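Local coordinates for 6-aminohexanoate-dimer hydrolase (Bacillus anthracis, PDB 4GB7), which probably hydrolyses amide or ester bonds, perhaps of 6-aminohexanoate oligomers, as a serine hydrolase of the beta-lactamase clan, at residues Q84-F89 against D412-L417; L101-D106 against Y123-F127; Q207-L211 against S248-G252; I230-Q235 against E255-W259. One frame throughout, in Å; residues are numbered along the deposited sequence.

Contact 1: Q84-F89 against D412-L417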
loop_
_atom_site.group_PDB
_atom_site.type_symbol
_atom_site.label_atom_id
_atom_site.label_comp_id
_atom_site.label_asym_id
_atom_site.label_seq_id
_atom_site.Cartn_x
_atom_site.Cartn_y
_atom_site.Cartn_z
ATOM N N GLN A 84 -5.223 24.506 -8.414
ATOM C CA GLN A 84 -4.209 25.064 -9.287
ATOM C C GLN A 84 -3.980 24.076 -10.418
ATOM O O GLN A 84 -3.799 22.907 -10.186
ATOM C CB GLN A 84 -2.913 25.280 -8.570
ATOM C CG GLN A 84 -2.927 26.333 -7.500
ATOM C CD GLN A 84 -1.525 26.522 -6.939
ATOM O OE1 GLN A 84 -0.561 26.754 -7.687
ATOM N NE2 GLN A 84 -1.395 26.379 -5.635
ATOM N N ASN A 85 -3.971 24.568 -11.655
ATOM C CA ASN A 85 -3.789 23.669 -12.762
ATOM C C ASN A 85 -2.296 23.410 -12.949
ATOM O O ASN A 85 -1.552 24.293 -13.422
ATOM C CB ASN A 85 -4.359 24.233 -14.069
ATOM C CG ASN A 85 -4.373 23.201 -15.161
ATOM O OD1 ASN A 85 -3.674 22.211 -15.056
ATOM N ND2 ASN A 85 -5.184 23.408 -16.205
ATOM N N LEU A 86 -1.877 22.194 -12.591
ATOM C CA LEU A 86 -0.473 21.768 -12.711
ATOM C C LEU A 86 -0.174 21.030 -14.016
ATOM O O LEU A 86 0.874 20.415 -14.127
ATOM C CB LEU A 86 -0.086 20.876 -11.536
ATOM C CG LEU A 86 -0.246 21.593 -10.180
ATOM C CD1 LEU A 86 0.096 20.624 -9.057
ATOM C CD2 LEU A 86 0.592 22.872 -9.997
ATOM N N ASP A 87 -1.067 21.082 -15.002
ATOM C CA ASP A 87 -0.875 20.249 -16.171
ATOM C C ASP A 87 0.491 20.527 -16.828
ATOM O O ASP A 87 1.122 19.601 -17.348
ATOM C CB ASP A 87 -1.921 20.522 -17.236
ATOM C CG ASP A 87 -3.270 19.952 -16.921
ATOM O OD1 ASP A 87 -3.377 19.088 -16.024
ATOM O OD2 ASP A 87 -4.243 20.419 -17.588
ATOM N N ASP A 88 0.908 21.784 -16.834
ATOM C CA ASP A 88 2.127 22.185 -17.570
ATOM C C ASP A 88 3.267 22.467 -16.615
ATOM O O ASP A 88 4.282 23.027 -17.004
ATOM C CB ASP A 88 1.845 23.398 -18.476
ATOM C CG ASP A 88 0.858 23.086 -19.593
ATOM O OD1 ASP A 88 1.076 22.091 -20.294
ATOM O OD2 ASP A 88 -0.143 23.842 -19.773
ATOM N N PHE A 89 3.122 21.995 -15.362
ATOM C CA PHE A 89 4.213 22.036 -14.434
ATOM C C PHE A 89 5.425 21.271 -15.012
ATOM O O PHE A 89 5.296 20.125 -15.510
ATOM C CB PHE A 89 3.807 21.469 -13.097
ATOM C CG PHE A 89 4.888 21.569 -12.058
ATOM C CD1 PHE A 89 5.115 22.767 -11.412
ATOM C CD2 PHE A 89 5.719 20.491 -11.768
ATOM C CE1 PHE A 89 6.071 22.867 -10.431
ATOM C CE2 PHE A 89 6.696 20.605 -10.807
ATOM C CZ PHE A 89 6.873 21.799 -10.153
ATOM N N ASP A 412 9.602 18.939 -5.983
ATOM C CA ASP A 412 9.384 20.125 -6.748
ATOM C C ASP A 412 7.967 20.663 -6.694
ATOM O O ASP A 412 7.776 21.895 -6.613
ATOM C CB ASP A 412 9.790 19.911 -8.196
ATOM C CG ASP A 412 11.313 19.775 -8.374
ATOM O OD1 ASP A 412 12.115 20.215 -7.488
ATOM O OD2 ASP A 412 11.693 19.254 -9.439
ATOM N N ILE A 413 6.978 19.769 -6.730
ATOM C CA ILE A 413 5.598 20.208 -6.552
ATOM C C ILE A 413 5.402 20.887 -5.189
ATOM O O ILE A 413 4.816 21.949 -5.101
ATOM C CB ILE A 413 4.561 19.070 -6.769
ATOM C CG1 ILE A 413 4.584 18.600 -8.211
ATOM C CG2 ILE A 413 3.155 19.542 -6.298
ATOM C CD1 ILE A 413 3.863 17.279 -8.435
ATOM N N ALA A 414 5.862 20.243 -4.116
ATOM C CA ALA A 414 5.769 20.832 -2.789
ATOM C C ALA A 414 6.382 22.255 -2.753
ATOM O O ALA A 414 5.811 23.188 -2.184
ATOM C CB ALA A 414 6.477 19.925 -1.762
ATOM N N HIS A 415 7.583 22.413 -3.289
ATOM C CA HIS A 415 8.262 23.707 -3.194
ATOM C C HIS A 415 7.509 24.763 -4.015
ATOM O O HIS A 415 7.467 25.923 -3.647
ATOM C CB HIS A 415 9.691 23.588 -3.687
ATOM C CG HIS A 415 10.567 22.788 -2.773
ATOM N ND1 HIS A 415 11.843 22.473 -3.067
ATOM C CD2 HIS A 415 10.286 22.181 -1.540
ATOM C CE1 HIS A 415 12.360 21.759 -2.039
ATOM N NE2 HIS A 415 11.397 21.572 -1.129
ATOM N N HIS A 416 6.940 24.357 -5.140
ATOM C CA HIS A 416 6.075 25.233 -5.934
ATOM C C HIS A 416 4.846 25.701 -5.177
ATOM O O HIS A 416 4.539 26.900 -5.164
ATOM C CB HIS A 416 5.701 24.547 -7.221
ATOM C CG HIS A 416 4.714 25.309 -8.049
ATOM N ND1 HIS A 416 5.071 26.342 -8.835
ATOM C CD2 HIS A 416 3.365 25.141 -8.204
ATOM C CE1 HIS A 416 3.988 26.813 -9.470
ATOM N NE2 HIS A 416 2.936 26.076 -9.082
ATOM N N LEU A 417 4.159 24.777 -4.511
ATOM C CA LEU A 417 2.960 25.086 -3.746
ATOM C C LEU A 417 3.287 25.947 -2.525
ATOM O O LEU A 417 2.456 26.743 -2.073
ATOM C CB LEU A 417 2.269 23.775 -3.329
ATOM C CG LEU A 417 1.668 22.924 -4.455
ATOM C CD1 LEU A 417 1.060 21.683 -3.861
ATOM C CD2 LEU A 417 0.648 23.675 -5.311
HETATM O O HOH W 1 -0.026 27.367 -3.234
HETATM O O HOH W 2 1.780 27.885 -5.906
HETATM O O HOH W 3 0.520 26.550 -10.253
#
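Phe89 and His416 meet as a T-shaped pair that pins the loop 84-89 to the C-terminal helix 402-417, the helix that packs on the antiparallel sheet of this beta-lactamase-like fold. The edge of the phenylalanine ring is directed at the face of the imidazole, with centroids 5.2 Å apart and planes at 63°. Phe89 CE1 comes to 3.6 Å from His416 CB, and the far end of the ring reaches the helix one turn earlier, with CB of Asp412 at its edge, in the ring plane. Ile413 fills the next place along, its CG1 3.9 Å from Phe89 CE2. Both rings stand with CG anti to the backbone N (chi1 -176° in Phe89, 175° in His416), and the two side chains reach toward each other's backbone and overlap side by side. Leu86 overlaps His416 from the loop side, its CD2 4.0 Å from CD2 of the imidazole. At the other end of the contact, the extended Gln84 side chain passes Leu417, with Gln84 NE2 3.4 Å from Leu417 CD2. A type I turn from Leu86 to Phe89 brings both apolar groups to the helix. Behind the loop, Leu86 packs on Tyr123 and Leu101, while Asp87 forms a salt bridge with Arg125. On the helix side, Ile413 and Leu417 rest on Met387 of strand 387-393. Gln84 also works through water. One water donates to Gln84 OE1 and to the carbonyl O of His416. Another lies in the imidazole plane, 2.7 Å from His416 NE2, and donates to Gln84 OE1 over 2.8 Å.

Contact 2: L101-D106 against Y123-F127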
loop_
_atom_site.group_PDB
_atom_site.type_symbol
_atom_site.label_atom_id
_atom_site.label_comp_id
_atom_site.label_asym_id
_atom_site.label_seq_id
_atom_site.Cartn_x
_atom_site.Cartn_y
_atom_site.Cartn_z
ATOM N N LEU A 101 3.989 17.917 -16.625
ATOM C CA LEU A 101 3.491 16.923 -15.680
ATOM C C LEU A 101 2.355 16.011 -16.195
ATOM O O LEU A 101 2.458 14.788 -16.107
ATOM C CB LEU A 101 3.008 17.639 -14.416
ATOM C CG LEU A 101 2.321 16.791 -13.359
ATOM C CD1 LEU A 101 3.336 15.777 -12.822
ATOM C CD2 LEU A 101 1.756 17.671 -12.260
ATOM N N LYS A 102 1.282 16.582 -16.753
ATOM C CA LYS A 102 0.146 15.739 -17.148
ATOM C C LYS A 102 0.561 14.716 -18.216
ATOM O O LYS A 102 0.199 13.554 -18.149
ATOM C CB LYS A 102 -1.072 16.583 -17.591
ATOM C CG LYS A 102 -2.362 15.791 -17.877
ATOM C CD LYS A 102 -3.399 16.663 -18.605
ATOM C CE LYS A 102 -4.685 15.935 -19.020
ATOM N NZ LYS A 102 -5.516 16.799 -19.926
ATOM N N GLU A 103 1.307 15.156 -19.236
ATOM C CA GLU A 103 1.763 14.229 -20.239
ATOM C C GLU A 103 2.701 13.169 -19.716
ATOM O O GLU A 103 2.622 12.013 -20.155
ATOM C CB GLU A 103 2.463 15.002 -21.344
ATOM C CG GLU A 103 1.484 15.650 -22.306
ATOM C CD GLU A 103 0.851 14.624 -23.226
ATOM O OE1 GLU A 103 1.540 14.257 -24.227
ATOM O OE2 GLU A 103 -0.287 14.143 -22.960
ATOM N N LEU A 104 3.526 13.523 -18.741
ATOM C CA LEU A 104 4.487 12.565 -18.129
ATOM C C LEU A 104 3.676 11.481 -17.373
ATOM O O LEU A 104 3.894 10.277 -17.526
ATOM C CB LEU A 104 5.464 13.256 -17.191
ATOM C CG LEU A 104 6.407 12.377 -16.337
ATOM C CD1 LEU A 104 7.478 11.739 -17.212
ATOM C CD2 LEU A 104 7.020 13.240 -15.252
ATOM N N LEU A 105 2.716 11.925 -16.571
ATOM C CA LEU A 105 1.841 10.981 -15.890
ATOM C C LEU A 105 1.180 9.987 -16.844
ATOM O O LEU A 105 1.192 8.791 -16.614
ATOM C CB LEU A 105 0.814 11.709 -15.017
ATOM C CG LEU A 105 1.246 12.624 -13.882
ATOM C CD1 LEU A 105 0.084 13.462 -13.351
ATOM C CD2 LEU A 105 1.866 11.816 -12.742
ATOM N N ASP A 106 0.611 10.498 -17.928
ATOM C CA ASP A 106 -0.114 9.666 -18.884
ATOM C C ASP A 106 0.868 8.684 -19.573
ATOM O O ASP A 106 0.516 7.525 -19.796
ATOM C CB ASP A 106 -0.838 10.576 -19.930
ATOM C CG ASP A 106 -1.938 9.870 -20.709
ATOM O OD1 ASP A 106 -2.428 8.827 -20.312
ATOM O OD2 ASP A 106 -2.342 10.375 -21.805
ATOM N N TYR A 123 -5.159 19.626 -6.972
ATOM C CA TYR A 123 -5.044 19.135 -8.337
ATOM C C TYR A 123 -5.391 17.684 -8.354
ATOM O O TYR A 123 -4.924 16.928 -7.506
ATOM C CB TYR A 123 -3.629 19.266 -8.813
ATOM C CG TYR A 123 -3.307 18.862 -10.222
ATOM C CD1 TYR A 123 -3.802 19.588 -11.285
ATOM C CD2 TYR A 123 -2.450 17.796 -10.487
ATOM C CE1 TYR A 123 -3.437 19.258 -12.577
ATOM C CE2 TYR A 123 -2.090 17.442 -11.781
ATOM C CZ TYR A 123 -2.593 18.182 -12.813
ATOM O OH TYR A 123 -2.183 17.878 -14.082
ATOM N N GLU A 124 -6.269 17.308 -9.241
ATOM C CA GLU A 124 -6.599 15.913 -9.487
ATOM C C GLU A 124 -6.796 15.676 -10.951
ATOM O O GLU A 124 -7.454 16.486 -11.642
ATOM C CB GLU A 124 -7.804 15.409 -8.708
ATOM C CG GLU A 124 -9.053 16.219 -8.906
ATOM C CD GLU A 124 -10.287 15.663 -8.222
ATOM O OE1 GLU A 124 -10.234 14.568 -7.635
ATOM O OE2 GLU A 124 -11.332 16.353 -8.274
ATOM N N ARG A 125 -6.242 14.549 -11.415
ATOM C CA ARG A 125 -6.395 14.135 -12.778
ATOM C C ARG A 125 -6.602 12.647 -12.830
ATOM O O ARG A 125 -5.970 11.908 -12.064
ATOM C CB ARG A 125 -5.191 14.504 -13.613
ATOM C CG ARG A 125 -5.009 16.011 -13.787
ATOM C CD ARG A 125 -6.010 16.543 -14.805
ATOM N NE ARG A 125 -5.809 17.970 -15.001
ATOM C CZ ARG A 125 -6.393 18.979 -14.341
ATOM N NH1 ARG A 125 -7.217 18.795 -13.301
ATOM N NH2 ARG A 125 -6.118 20.236 -14.730
ATOM N N TYR A 126 -7.500 12.233 -13.724
ATOM C CA TYR A 126 -7.878 10.824 -13.971
ATOM C C TYR A 126 -7.651 10.529 -15.437
ATOM O O TYR A 126 -7.943 11.386 -16.315
ATOM C CB TYR A 126 -9.320 10.542 -13.542
ATOM C CG TYR A 126 -9.532 10.854 -12.081
ATOM C CD1 TYR A 126 -9.253 9.918 -11.108
ATOM C CD2 TYR A 126 -9.825 12.156 -11.659
ATOM C CE1 TYR A 126 -9.341 10.249 -9.776
ATOM C CE2 TYR A 126 -9.933 12.498 -10.333
ATOM C CZ TYR A 126 -9.642 11.564 -9.391
ATOM O OH TYR A 126 -9.725 11.915 -8.065
ATOM N N PHE A 127 -7.105 9.361 -15.738
ATOM C CA PHE A 127 -6.589 9.112 -17.088
ATOM C C PHE A 127 -7.201 7.831 -17.656
ATOM O O PHE A 127 -7.687 6.996 -16.920
ATOM C CB PHE A 127 -5.074 8.962 -17.092
ATOM C CG PHE A 127 -4.308 10.163 -16.614
ATOM C CD1 PHE A 127 -4.101 10.388 -15.271
ATOM C CD2 PHE A 127 -3.777 11.042 -17.507
ATOM C CE1 PHE A 127 -3.413 11.500 -14.823
ATOM C CE2 PHE A 127 -3.077 12.163 -17.079
ATOM C CZ PHE A 127 -2.879 12.384 -15.728
#
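Phe127 thrusts its ring against one side of helix 101-107, and this is where the contact is tight. Its CZ sits 3.8 Å from Leu105 CB, with Leu105 CD1 almost as near, and its CE2 is 3.7 Å from the carbonyl O of Lys102. Asp106 lies obliquely beside the same ring: its carboxylate plane is 29° from the ring plane and OD1 lies 3.8 Å from Phe127 CD2. The phenylalanine chi1 of -61°, with CG beside the backbone N, sets the ring against Lys102, Leu105 and Asp106, about one turn of helix. A second apolar touch lies at the start of the helix, where Leu101 CD2 approaches Tyr123 CE2 at 3.9 Å from the opposite direction. The tyrosine hydroxyl is hydrogen-bonded to Asp87.

Toward solvent the packing is looser. The extended Lys102 chain lays CG against Phe127 but comes no nearer to Arg125 than 4.5 Å, between Lys102 CE and Arg125 CD. Its NZ is 5.1 Å from Arg125 NE, like charges probably eased by the Arg125-Asp87 salt bridge. Tyr123 CE1 lies 3.4 Å above the centre of the Arg125 guanidinium plane, the ring steeply inclined to it, and NH1 donates to Glu124 O. A short helix thus covers strand 120-126, an outermost strand of the five-stranded antiparallel sheet, as part of the helical layer flanking it in the serine beta-lactamase fold.

Contact 3: Q207-L211 against S248-G252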
loop_
_atom_site.group_PDB
_atom_site.type_symbol
_atom_site.label_atom_id
_atom_site.label_comp_id
_atom_site.label_asym_id
_atom_site.label_seq_id
_atom_site.Cartn_x
_atom_site.Cartn_y
_atom_site.Cartn_z
ATOM N N GLN A 207 7.458 -13.799 -3.873
ATOM C CA GLN A 207 6.614 -13.494 -2.710
ATOM C C GLN A 207 5.258 -12.936 -3.153
ATOM O O GLN A 207 4.258 -13.093 -2.473
ATOM C CB GLN A 207 7.300 -12.485 -1.798
ATOM C CG GLN A 207 7.353 -11.077 -2.367
ATOM C CD GLN A 207 7.849 -10.087 -1.366
ATOM O OE1 GLN A 207 7.126 -9.699 -0.453
ATOM N NE2 GLN A 207 9.075 -9.663 -1.531
ATOM N N ASP A 208 5.227 -12.278 -4.320
ATOM C CA ASP A 208 3.976 -11.845 -4.893
ATOM C C ASP A 208 3.240 -13.019 -5.618
ATOM O O ASP A 208 2.052 -13.216 -5.435
ATOM C CB ASP A 208 4.216 -10.735 -5.923
ATOM C CG ASP A 208 4.489 -9.376 -5.307
ATOM O OD1 ASP A 208 3.967 -9.043 -4.240
ATOM O OD2 ASP A 208 5.190 -8.590 -5.949
ATOM N N ALA A 209 3.964 -13.760 -6.470
ATOM C CA ALA A 209 3.426 -14.907 -7.206
ATOM C C ALA A 209 2.725 -15.845 -6.222
ATOM O O ALA A 209 1.587 -16.237 -6.433
ATOM C CB ALA A 209 4.552 -15.635 -7.956
ATOM N N GLN A 210 3.387 -16.143 -5.116
ATOM C CA GLN A 210 2.828 -17.093 -4.139
ATOM C C GLN A 210 1.553 -16.594 -3.489
ATOM O O GLN A 210 0.603 -17.368 -3.280
ATOM C CB GLN A 210 3.833 -17.504 -3.079
ATOM C CG GLN A 210 5.004 -18.324 -3.634
ATOM C CD GLN A 210 4.574 -19.490 -4.508
ATOM O OE1 GLN A 210 3.813 -20.345 -4.062
ATOM N NE2 GLN A 210 5.037 -19.510 -5.771
ATOM N N LEU A 211 1.494 -15.296 -3.206
ATOM C CA LEU A 211 0.276 -14.739 -2.607
ATOM C C LEU A 211 -0.853 -14.819 -3.589
ATOM O O LEU A 211 -1.961 -15.191 -3.248
ATOM C CB LEU A 211 0.523 -13.277 -2.200
ATOM C CG LEU A 211 -0.683 -12.498 -1.631
ATOM C CD1 LEU A 211 -0.948 -13.003 -0.214
ATOM C CD2 LEU A 211 -0.421 -10.986 -1.680
ATOM N N SER A 248 14.036 -7.435 5.092
ATOM C CA SER A 248 13.661 -8.295 3.978
ATOM C C SER A 248 12.187 -8.077 3.726
ATOM O O SER A 248 11.342 -8.532 4.511
ATOM C CB SER A 248 13.922 -9.774 4.304
ATOM O OG SER A 248 13.619 -10.585 3.188
ATOM N N TYR A 249 11.872 -7.353 2.650
ATOM C CA TYR A 249 10.480 -7.046 2.350
ATOM C C TYR A 249 9.712 -8.318 2.009
ATOM O O TYR A 249 10.110 -9.064 1.113
ATOM C CB TYR A 249 10.437 -6.087 1.189
ATOM C CG TYR A 249 9.105 -5.442 0.918
ATOM C CD1 TYR A 249 8.672 -4.328 1.640
ATOM C CD2 TYR A 249 8.318 -5.885 -0.103
ATOM C CE1 TYR A 249 7.477 -3.694 1.344
ATOM C CE2 TYR A 249 7.108 -5.280 -0.397
ATOM C CZ TYR A 249 6.697 -4.184 0.319
ATOM O OH TYR A 249 5.515 -3.604 -0.029
ATOM N N ASN A 250 8.612 -8.577 2.726
ATOM C CA ASN A 250 7.830 -9.765 2.470
ATOM C C ASN A 250 6.336 -9.550 2.770
ATOM O O ASN A 250 5.960 -9.251 3.898
ATOM C CB ASN A 250 8.369 -10.918 3.333
ATOM C CG ASN A 250 7.991 -12.294 2.805
ATOM O OD1 ASN A 250 6.804 -12.612 2.626
ATOM N ND2 ASN A 250 9.026 -13.137 2.552
ATOM N N ASN A 251 5.499 -9.796 1.772
ATOM C CA ASN A 251 4.029 -9.783 1.938
ATOM C C ASN A 251 3.574 -10.618 3.126
ATOM O O ASN A 251 2.618 -10.276 3.804
ATOM C CB ASN A 251 3.354 -10.366 0.711
ATOM C CG ASN A 251 3.497 -9.500 -0.523
ATOM O OD1 ASN A 251 3.581 -8.281 -0.453
ATOM N ND2 ASN A 251 3.535 -10.153 -1.674
ATOM N N GLY A 252 4.208 -11.758 3.316
ATOM C CA GLY A 252 3.859 -12.669 4.383
ATOM C C GLY A 252 3.881 -12.064 5.748
ATOM O O GLY A 252 3.098 -12.505 6.641
HETATM O O HOH W 4 4.400 -13.362 0.209
HETATM O O HOH W 5 5.313 -7.171 -2.609
#
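The start of helix 251-265 comes up to helix 206-214 at Gln207 and Asn251, whose CA atoms are 6.5 Å apart. In one of its two modelled conformers, Gln207 spans the gap with both ends of its amide: OE1 accepts from Asn251 N at 2.8 Å, the donor tilted 17° from the carbonyl plane, while NE2 donates to Tyr249 O at 2.9 Å from above that carbonyl's plane. Its CG lies between the backbone N and carbonyl carbon (chi1 72°), and the chain then extends toward 249-251. Asn251 answers with ND2, which gives Asp208 OD1 a nearly straight bond of 2.8 Å (168°), on the anti side of the carboxylate but tilted from its plane, and a weak one to Gln207 O. Tyr249 and Asn251 fall at the first and third places of a probable (S/Y)xN motif, the second signature of SxxK serine hydrolases; Tyr249 OH is hydrogen-bonded to Ser140 and Asn251 OD1 to Lys143. Asn250, between them, is the N-cap, its OD1 taking Gly252 N on a lone pair at 2.8 Å and also bonded by Tyr194 OH. A water donates to both Asp208 OD1 and Asn251 OD1, 3.0 Å from the latter.

Contact 4: I230-Q235 against E255-W259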
loop_
_atom_site.group_PDB
_atom_site.type_symbol
_atom_site.label_atom_id
_atom_site.label_comp_id
_atom_site.label_asym_id
_atom_site.label_seq_id
_atom_site.Cartn_x
_atom_site.Cartn_y
_atom_site.Cartn_z
ATOM N N ILE A 230 -4.305 -18.213 1.644
ATOM C CA ILE A 230 -3.181 -17.382 2.104
ATOM C C ILE A 230 -2.424 -18.001 3.295
ATOM O O ILE A 230 -1.190 -18.004 3.322
ATOM C CB ILE A 230 -3.662 -15.942 2.411
ATOM C CG1 ILE A 230 -4.089 -15.230 1.125
ATOM C CG2 ILE A 230 -2.570 -15.118 3.115
ATOM C CD1 ILE A 230 -4.871 -13.967 1.430
ATOM N N TYR A 231 -3.140 -18.533 4.274
ATOM C CA TYR A 231 -2.442 -19.065 5.411
ATOM C C TYR A 231 -1.556 -20.262 5.088
ATOM O O TYR A 231 -0.540 -20.490 5.782
ATOM C CB TYR A 231 -3.424 -19.418 6.522
ATOM C CG TYR A 231 -4.258 -18.268 7.083
ATOM C CD1 TYR A 231 -3.863 -16.939 6.969
ATOM C CD2 TYR A 231 -5.439 -18.516 7.737
ATOM C CE1 TYR A 231 -4.615 -15.917 7.488
ATOM C CE2 TYR A 231 -6.204 -17.477 8.278
ATOM C CZ TYR A 231 -5.796 -16.182 8.148
ATOM O OH TYR A 231 -6.532 -15.146 8.683
ATOM N N ASP A 232 -1.926 -21.023 4.063
ATOM C CA ASP A 232 -1.071 -22.123 3.561
ATOM C C ASP A 232 0.316 -21.623 3.158
ATOM O O ASP A 232 1.340 -22.262 3.393
ATOM C CB ASP A 232 -1.699 -22.809 2.341
ATOM C CG ASP A 232 -2.906 -23.668 2.664
ATOM O OD1 ASP A 232 -3.264 -23.895 3.867
ATOM O OD2 ASP A 232 -3.483 -24.145 1.650
HETATM N N MSE A 233 0.342 -20.475 2.510
HETATM C CA MSE A 233 1.603 -19.855 2.109
HETATM C C MSE A 233 2.483 -19.566 3.312
HETATM O O MSE A 233 3.674 -19.785 3.285
HETATM C CB MSE A 233 1.334 -18.579 1.286
HETATM C CG MSE A 233 2.599 -17.844 0.833
HETATM SE SE MSE A 233 2.299 -16.078 0.157
HETATM C CE MSE A 233 1.966 -15.233 1.886
ATOM N N LEU A 234 1.870 -19.058 4.379
ATOM C CA LEU A 234 2.623 -18.721 5.577
ATOM C C LEU A 234 3.230 -19.974 6.177
ATOM O O LEU A 234 4.339 -19.915 6.703
ATOM C CB LEU A 234 1.721 -18.031 6.579
ATOM C CG LEU A 234 1.114 -16.695 6.113
ATOM C CD1 LEU A 234 0.216 -16.120 7.214
ATOM C CD2 LEU A 234 2.146 -15.684 5.586
ATOM N N GLN A 235 2.534 -21.108 6.032
ATOM C CA GLN A 235 2.980 -22.375 6.604
ATOM C C GLN A 235 4.131 -22.973 5.778
ATOM O O GLN A 235 4.909 -23.795 6.286
ATOM C CB GLN A 235 1.824 -23.390 6.672
ATOM C CG GLN A 235 0.708 -23.107 7.658
ATOM C CD GLN A 235 1.125 -23.155 9.096
ATOM O OE1 GLN A 235 2.315 -23.359 9.411
ATOM N NE2 GLN A 235 0.161 -22.918 10.004
ATOM N N GLU A 255 0.656 -10.309 6.110
ATOM C CA GLU A 255 -0.422 -11.311 6.157
ATOM C C GLU A 255 -0.485 -11.924 7.539
ATOM O O GLU A 255 -1.591 -12.191 8.047
ATOM C CB GLU A 255 -0.272 -12.384 5.103
ATOM C CG GLU A 255 -0.341 -11.895 3.652
ATOM C CD GLU A 255 -1.638 -11.227 3.235
ATOM O OE1 GLU A 255 -2.664 -11.301 3.963
ATOM O OE2 GLU A 255 -1.605 -10.582 2.148
ATOM N N THR A 256 0.675 -12.121 8.162
ATOM C CA THR A 256 0.704 -12.664 9.536
ATOM C C THR A 256 0.052 -11.685 10.527
ATOM O O THR A 256 -0.771 -12.048 11.387
ATOM C CB THR A 256 2.123 -13.034 9.952
ATOM O OG1 THR A 256 2.660 -14.035 9.047
ATOM C CG2 THR A 256 2.159 -13.608 11.401
ATOM N N LEU A 257 0.478 -10.452 10.459
ATOM C CA LEU A 257 -0.113 -9.377 11.255
ATOM C C LEU A 257 -1.634 -9.309 11.085
ATOM O O LEU A 257 -2.358 -9.157 12.031
ATOM C CB LEU A 257 0.559 -8.026 10.914
ATOM C CG LEU A 257 2.019 -7.841 11.323
ATOM C CD1 LEU A 257 2.605 -6.554 10.769
ATOM C CD2 LEU A 257 2.158 -7.889 12.855
ATOM N N ALA A 258 -2.121 -9.404 9.857
ATOM C CA ALA A 258 -3.571 -9.419 9.620
ATOM C C ALA A 258 -4.268 -10.621 10.269
ATOM O O ALA A 258 -5.388 -10.492 10.754
ATOM C CB ALA A 258 -3.893 -9.301 8.139
ATOM N N TRP A 259 -3.611 -11.793 10.251
ATOM C CA TRP A 259 -4.139 -12.965 10.918
ATOM C C TRP A 259 -4.282 -12.714 12.397
ATOM O O TRP A 259 -5.298 -13.038 12.984
ATOM C CB TRP A 259 -3.243 -14.170 10.631
ATOM C CG TRP A 259 -3.802 -15.524 10.933
ATOM C CD1 TRP A 259 -5.024 -15.867 11.530
ATOM C CD2 TRP A 259 -3.166 -16.782 10.597
ATOM N NE1 TRP A 259 -5.176 -17.241 11.587
ATOM C CE2 TRP A 259 -4.065 -17.849 11.063
ATOM C CE3 TRP A 259 -1.973 -17.126 9.988
ATOM C CZ2 TRP A 259 -3.762 -19.182 10.876
ATOM C CZ3 TRP A 259 -1.671 -18.471 9.808
ATOM C CH2 TRP A 259 -2.543 -19.478 10.255
#
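Tyr231 and Trp259 lie face to face, the phenol ring over the indole. The centroid of the tyrosine ring is 3.6 Å from that of the five-membered ring and the planes are 6° apart. Trp259 CD2 sits over the centre of the phenol ring, and Tyr231 OH lies over the five-membered side of the indole, 3.3 Å from Trp259 CD1. At the other end Tyr231 CB stands over the six-membered ring, a CH-pi contact, so the stack runs the length of the indole. Gln235 NE2 comes to the indole edge, near its plane, while bonding to Glu171 O. Leu234 CD1 meets Trp259 CE3 at 3.7 Å obliquely and wedges equally close to Thr256 OG1. CG anti to the backbone N (chi1 -165°) carries the indole toward helix 230-235. Glu255, bent at chi2, lays its side chain across Ile230, OE1 3.9 Å from CG2; its buried carboxylate is satisfied by Ala299 N and Ser300 OG. Tyr231 OH is hydrogen-bonded to Arg262, about one turn beyond Trp259. The two helical segments cross at -118°, their axes 10.8 Å apart at closest approach. Around them, helix 206-214 packs on Ile230, Met233 (selenomethionine) and Glu255 through Leu211, and helices 143-155 and 182-186 lie against Leu257.

How the contacts relate
Contacts 1 and 2 adjoin, centres 12 Å apart, at one edge of the five-stranded sheet: Phe89 O lies 2.8 Å from Leu101 N, a probable hydrogen bond, and contact 2 is nested within the loop that contact 1 closes. Contacts 3 and 4, 10 Å apart between centres, both use helix 251-265, on the side of the chain's centre opposite contacts 1 and 2; Leu211 CD1 lies 3.4 Å from Glu255 OE2. Centres of contacts 2 and 3 are about 30 Å apart. Contact 3 alone holds residues of the probable active site, Tyr249 and Asn251; the Tyr249 side chain is about 3 Å from a bound nitrate ion, probably from the crystallisation liquor. The Glu255 side chain of contact 4 lies near Ser140, Lys143 and Tyr249 without touching them.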